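Local coordinates for protein Alpha/beta fold hydrolase (Pseudomonas aeruginosa, PDB 6I8W) that acts as a membrane-bound phospholipase A that degrades membrane phospholipids and serves as a virulence factor of the bacterium, at residues L94-F99 against Q115-V119; V112-A116 against H141-L145. One frame throughout, in Å; residues are numbered along the deposited sequence.

Contact 1: residues L94-F99 against Q115-V119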
loop_
_atom_site.group_PDB
_atom_site.type_symbol
_atom_site.label_atom_id
_atom_site.label_comp_id
_atom_site.label_asym_id
_atom_site.label_seq_id
_atom_site.Cartn_x
_atom_site.Cartn_y
_atom_site.Cartn_z
ATOM N N LEU A 94 -4.179 -0.050 7.304
ATOM C CA LEU A 94 -3.401 -1.049 8.053
ATOM C C LEU A 94 -2.074 -1.401 7.373
ATOM O O LEU A 94 -1.910 -1.222 6.155
ATOM C CB LEU A 94 -4.211 -2.353 8.273
ATOM C CG LEU A 94 -4.244 -3.390 7.135
ATOM C CD1 LEU A 94 -4.904 -4.707 7.598
ATOM C CD2 LEU A 94 -4.959 -2.840 5.893
ATOM N N ASP A 95 -1.132 -1.894 8.180
ATOM C CA ASP A 95 0.015 -2.622 7.675
ATOM C C ASP A 95 -0.396 -4.074 7.526
ATOM O O ASP A 95 -0.721 -4.732 8.521
ATOM C CB ASP A 95 1.225 -2.535 8.620
ATOM C CG ASP A 95 1.872 -1.161 8.626
ATOM O OD1 ASP A 95 1.730 -0.438 7.621
ATOM O OD2 ASP A 95 2.544 -0.833 9.627
ATOM N N LEU A 96 -0.377 -4.593 6.309
ATOM C CA LEU A 96 -0.637 -6.027 6.142
ATOM C C LEU A 96 0.413 -6.841 6.889
ATOM O O LEU A 96 1.575 -6.440 6.942
ATOM C CB LEU A 96 -0.633 -6.399 4.659
ATOM C CG LEU A 96 -1.794 -5.811 3.841
ATOM C CD1 LEU A 96 -1.485 -5.913 2.358
ATOM C CD2 LEU A 96 -3.108 -6.532 4.159
ATOM N N PRO A 97 -0.002 -7.968 7.503
ATOM C CA PRO A 97 0.961 -8.948 7.998
ATOM C C PRO A 97 2.035 -9.206 6.944
ATOM O O PRO A 97 1.707 -9.297 5.748
ATOM C CB PRO A 97 0.099 -10.202 8.239
ATOM C CG PRO A 97 -1.252 -9.635 8.579
ATOM C CD PRO A 97 -1.397 -8.402 7.719
ATOM N N GLY A 98 3.289 -9.281 7.383
ATOM C CA GLY A 98 4.428 -9.387 6.488
ATOM C C GLY A 98 5.102 -8.049 6.184
ATOM O O GLY A 98 6.244 -8.028 5.720
ATOM N N PHE A 99 4.416 -6.940 6.481
ATOM C CA PHE A 99 4.878 -5.598 6.081
ATOM C C PHE A 99 4.779 -4.559 7.197
ATOM O O PHE A 99 4.123 -4.788 8.212
ATOM C CB PHE A 99 4.075 -5.114 4.848
ATOM C CG PHE A 99 4.164 -6.055 3.681
ATOM C CD1 PHE A 99 5.278 -6.039 2.843
ATOM C CD2 PHE A 99 3.169 -7.002 3.459
ATOM C CE1 PHE A 99 5.388 -6.940 1.785
ATOM C CE2 PHE A 99 3.268 -7.907 2.401
ATOM C CZ PHE A 99 4.380 -7.874 1.562
ATOM N N GLN A 115 -4.405 -13.229 2.760
ATOM C CA GLN A 115 -4.365 -11.840 3.221
ATOM C C GLN A 115 -5.768 -11.203 3.221
ATOM O O GLN A 115 -6.117 -10.483 4.149
ATOM C CB GLN A 115 -3.402 -11.024 2.355
ATOM C CG GLN A 115 -1.926 -11.389 2.537
ATOM C CD GLN A 115 -1.323 -10.780 3.811
ATOM O OE1 GLN A 115 -1.883 -10.888 4.900
ATOM N NE2 GLN A 115 -0.193 -10.115 3.660
ATOM N N ALA A 116 -6.586 -11.500 2.212
ATOM C CA ALA A 116 -7.941 -10.940 2.161
ATOM C C ALA A 116 -8.778 -11.397 3.365
ATOM O O ALA A 116 -9.581 -10.634 3.895
ATOM C CB ALA A 116 -8.638 -11.315 0.854
ATOM N N GLU A 117 -8.584 -12.634 3.814
ATOM C CA GLU A 117 -9.297 -13.090 5.003
ATOM C C GLU A 117 -8.794 -12.395 6.279
ATOM O O GLU A 117 -9.584 -12.081 7.167
ATOM C CB GLU A 117 -9.188 -14.608 5.151
ATOM C CG GLU A 117 -9.920 -15.341 4.056
ATOM C CD GLU A 117 -11.276 -14.715 3.758
ATOM O OE1 GLU A 117 -12.118 -14.630 4.680
ATOM O OE2 GLU A 117 -11.490 -14.290 2.602
ATOM N N ARG A 118 -7.491 -12.149 6.370
ATOM C CA ARG A 118 -6.948 -11.405 7.504
ATOM C C ARG A 118 -7.532 -9.980 7.557
ATOM O O ARG A 118 -7.814 -9.455 8.638
ATOM C CB ARG A 118 -5.409 -11.350 7.435
ATOM C CG ARG A 118 -4.707 -12.740 7.537
ATOM C CD ARG A 118 -3.187 -12.591 7.732
ATOM N NE ARG A 118 -2.521 -13.888 7.861
ATOM C CZ ARG A 118 -1.672 -14.394 6.970
ATOM N NH1 ARG A 118 -1.381 -13.707 5.870
ATOM N NH2 ARG A 118 -1.115 -15.591 7.177
ATOM N N VAL A 119 -7.701 -9.351 6.397
ATOM C CA VAL A 119 -8.226 -7.985 6.355
ATOM C C VAL A 119 -9.684 -7.971 6.825
ATOM O O VAL A 119 -10.094 -7.087 7.580
ATOM C CB VAL A 119 -8.133 -7.365 4.949
ATOM C CG1 VAL A 119 -8.812 -6.002 4.931
ATOM C CG2 VAL A 119 -6.682 -7.227 4.509
#
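Q115 reaches from its helix to the backbone of P97. Its NE2 donates a hydrogen bond to P97 O at 2.9 Å, with an N-H...O angle of 156°. The acceptor lies close to the amide plane of Q115, and NE2 is tilted 16° from the carbonyl plane of P97. The Q115 chain bends at chi2 (-78°), which turns the amide toward the loop. At its other end, Q115 OE1 is 3.8 Å from P97 CD and accepts a bond from R118 NH1 at 3.0 Å, from above the carbonyl plane and not on a lone pair. Two bonds, one at each end of the amide, should limit its rotation. The turn lies in the loop that joins strand 90-94 to helix 112-125 in the alpha/beta hydrolase fold. It is a type II beta turn from L96 to F99, closed by F99 N to L96 O. L96 CD2 packs on V119 CG2 at 3.7 Å, and V119 continues onto L66 and I68 of strand 64-68. These approaches to P97 and V119 form the tight, buried part of the contact. The rest is looser. Q115 NE2 is a more distant neighbour at the edge of the F99 ring, 4.3 Å from CE2, and L94 CD1 is 4.4 Å from V119 CG2. On the partly exposed side lies R118. Its extended chain runs alongside the proline ring, R118 CD 3.6 Å from P97 CG. The stronger partner of R118 NH1 is S109 O.

Contact 2: residues V112-A116 against H141-L145; sequences VGTQA and HIAAL
V112 starts the contact by setting both methyls against helix 138-149. Its CG2 lies over the centre of the H141 ring, 3.6 Å from the centroid and 10° off the ring normal. This is a CH-pi contact. With CG1 beside the backbone N (chi1 -69°), CG2 falls between the backbone N and the carbonyl carbon, which also brings V112 CG2 to 3.7 Å from L145 CD1. CG1 approaches the same ring nearer ND1 and touches I142 CG1. V112 CB is itself 3.7 Å from I142 CG1, so the valine is gripped by three residues of the other helix. G113 follows with a lighter touch, its backbone N facing L145 CD1 at 4.0 Å. Q115 offers its CB to I142 CD1 at 3.6 Å, while its amide leads away to P97. A116 ends the segment and comes closest in backbone terms, its CA 5.1 Å from that of I142. Its methyl rests 3.6 Å from I142 O and also touches L145 CB. I142 CG2 lies against the A116 backbone at N and CA. The short segments cross at -61° with their axes 8.5 Å apart. The small methyl of A116, lying against I142 and L145, is consistent with this approach. Helix 138-149 begins within the likely nucleophile elbow of the alpha/beta hydrolase fold, and I142 touches residues of that elbow. H141 lies near the presumed Ser-His-Asp triad, but its own NE2 bonds to I237 O. That bond anchors the ring that V112 covers. Apolar packing and one methyl-on-ring contact join the helices, while the Q115 amide and H141 NE2 find their partners elsewhere. This is consistent with an association that rests mainly on shape and burial.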
loop_
_atom_site.group_PDB
_atom_site.type_symbol
_atom_site.label_atom_id
_atom_site.label_comp_id
_atom_site.label_asym_id
_atom_site.label_seq_id
_atom_site.Cartn_x
_atom_site.Cartn_y
_atom_site.Cartn_z
ATOM N N VAL A 112 -2.556 -13.592 -1.618
ATOM C CA VAL A 112 -3.559 -12.531 -1.491
ATOM C C VAL A 112 -4.891 -13.072 -0.958
ATOM O O VAL A 112 -5.686 -12.332 -0.380
ATOM C CB VAL A 112 -3.788 -11.813 -2.833
ATOM C CG1 VAL A 112 -2.556 -11.012 -3.215
ATOM C CG2 VAL A 112 -4.154 -12.818 -3.933
ATOM N N GLY A 113 -5.137 -14.362 -1.169
ATOM C CA GLY A 113 -6.337 -14.995 -0.647
ATOM C C GLY A 113 -6.349 -15.068 0.874
ATOM O O GLY A 113 -7.317 -14.673 1.522
ATOM N N THR A 114 -5.258 -15.567 1.445
ATOM C CA THR A 114 -5.077 -15.581 2.891
ATOM C C THR A 114 -5.082 -14.140 3.447
ATOM O O THR A 114 -5.704 -13.850 4.466
ATOM C CB THR A 114 -3.760 -16.297 3.265
ATOM O OG1 THR A 114 -3.747 -17.598 2.672
ATOM C CG2 THR A 114 -3.603 -16.420 4.771
ATOM N N GLN A 115 -4.405 -13.229 2.760
ATOM C CA GLN A 115 -4.365 -11.840 3.221
ATOM C C GLN A 115 -5.768 -11.203 3.221
ATOM O O GLN A 115 -6.117 -10.483 4.149
ATOM C CB GLN A 115 -3.402 -11.024 2.355
ATOM C CG GLN A 115 -1.926 -11.389 2.537
ATOM C CD GLN A 115 -1.323 -10.780 3.811
ATOM O OE1 GLN A 115 -1.883 -10.888 4.900
ATOM N NE2 GLN A 115 -0.193 -10.115 3.660
ATOM N N ALA A 116 -6.586 -11.500 2.212
ATOM C CA ALA A 116 -7.941 -10.940 2.161
ATOM C C ALA A 116 -8.778 -11.397 3.365
ATOM O O ALA A 116 -9.581 -10.634 3.895
ATOM C CB ALA A 116 -8.638 -11.315 0.854
ATOM N N HIS A 141 -5.348 -6.175 -5.298
ATOM C CA HIS A 141 -5.608 -7.588 -5.575
ATOM C C HIS A 141 -6.372 -8.194 -4.388
ATOM O O HIS A 141 -7.395 -8.865 -4.555
ATOM C CB HIS A 141 -4.288 -8.330 -5.831
ATOM C CG HIS A 141 -4.454 -9.694 -6.435
ATOM N ND1 HIS A 141 -3.384 -10.450 -6.870
ATOM C CD2 HIS A 141 -5.562 -10.431 -6.686
ATOM C CE1 HIS A 141 -3.828 -11.596 -7.361
ATOM N NE2 HIS A 141 -5.144 -11.612 -7.257
ATOM N N ILE A 142 -5.868 -7.917 -3.190
ATOM C CA ILE A 142 -6.482 -8.339 -1.931
ATOM C C ILE A 142 -7.882 -7.728 -1.717
ATOM O O ILE A 142 -8.818 -8.421 -1.318
ATOM C CB ILE A 142 -5.564 -7.947 -0.747
ATOM C CG1 ILE A 142 -4.288 -8.811 -0.749
ATOM C CG2 ILE A 142 -6.309 -8.032 0.586
ATOM C CD1 ILE A 142 -3.145 -8.205 0.094
ATOM N N ALA A 143 -8.017 -6.428 -1.970
ATOM C CA ALA A 143 -9.306 -5.747 -1.804
ATOM C C ALA A 143 -10.372 -6.335 -2.723
ATOM O O ALA A 143 -11.528 -6.482 -2.338
ATOM C CB ALA A 143 -9.170 -4.260 -2.080
ATOM N N ALA A 144 -9.989 -6.642 -3.955
ATOM C CA ALA A 144 -10.953 -7.211 -4.893
ATOM C C ALA A 144 -11.475 -8.555 -4.378
ATOM O O ALA A 144 -12.668 -8.835 -4.479
ATOM C CB ALA A 144 -10.336 -7.370 -6.274
ATOM N N LEU A 145 -10.598 -9.374 -3.798
ATOM C CA LEU A 145 -11.033 -10.682 -3.291
ATOM C C LEU A 145 -11.948 -10.540 -2.074
ATOM O O LEU A 145 -12.911 -11.285 -1.925
ATOM C CB LEU A 145 -9.836 -11.571 -2.943
ATOM C CG LEU A 145 -9.049 -12.075 -4.149
ATOM C CD1 LEU A 145 -7.815 -12.842 -3.681
ATOM C CD2 LEU A 145 -9.930 -12.931 -5.066
#

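In the fold
The segments of contacts 1 and 2 overlap at Q115 and A116 on helix 112-125, and Q115 takes part in both. The contact centres lie 9 Å apart. Contact 1 ties this helix to the loop after strand 90-94, and contact 2 ties it to helix 138-149. They also meet directly: L96 CD1 is 3.6 Å from I142 CD1, and V119 CG2 is 4.0 Å from I142 CG2. I142 therefore links the two into one buried apolar cluster. The cluster borders the probable nucleophile elbow of G135, S137 and G139. A bound myristic acid lies about 9 Å from the side chain of F99 and about 11 Å from that of I142.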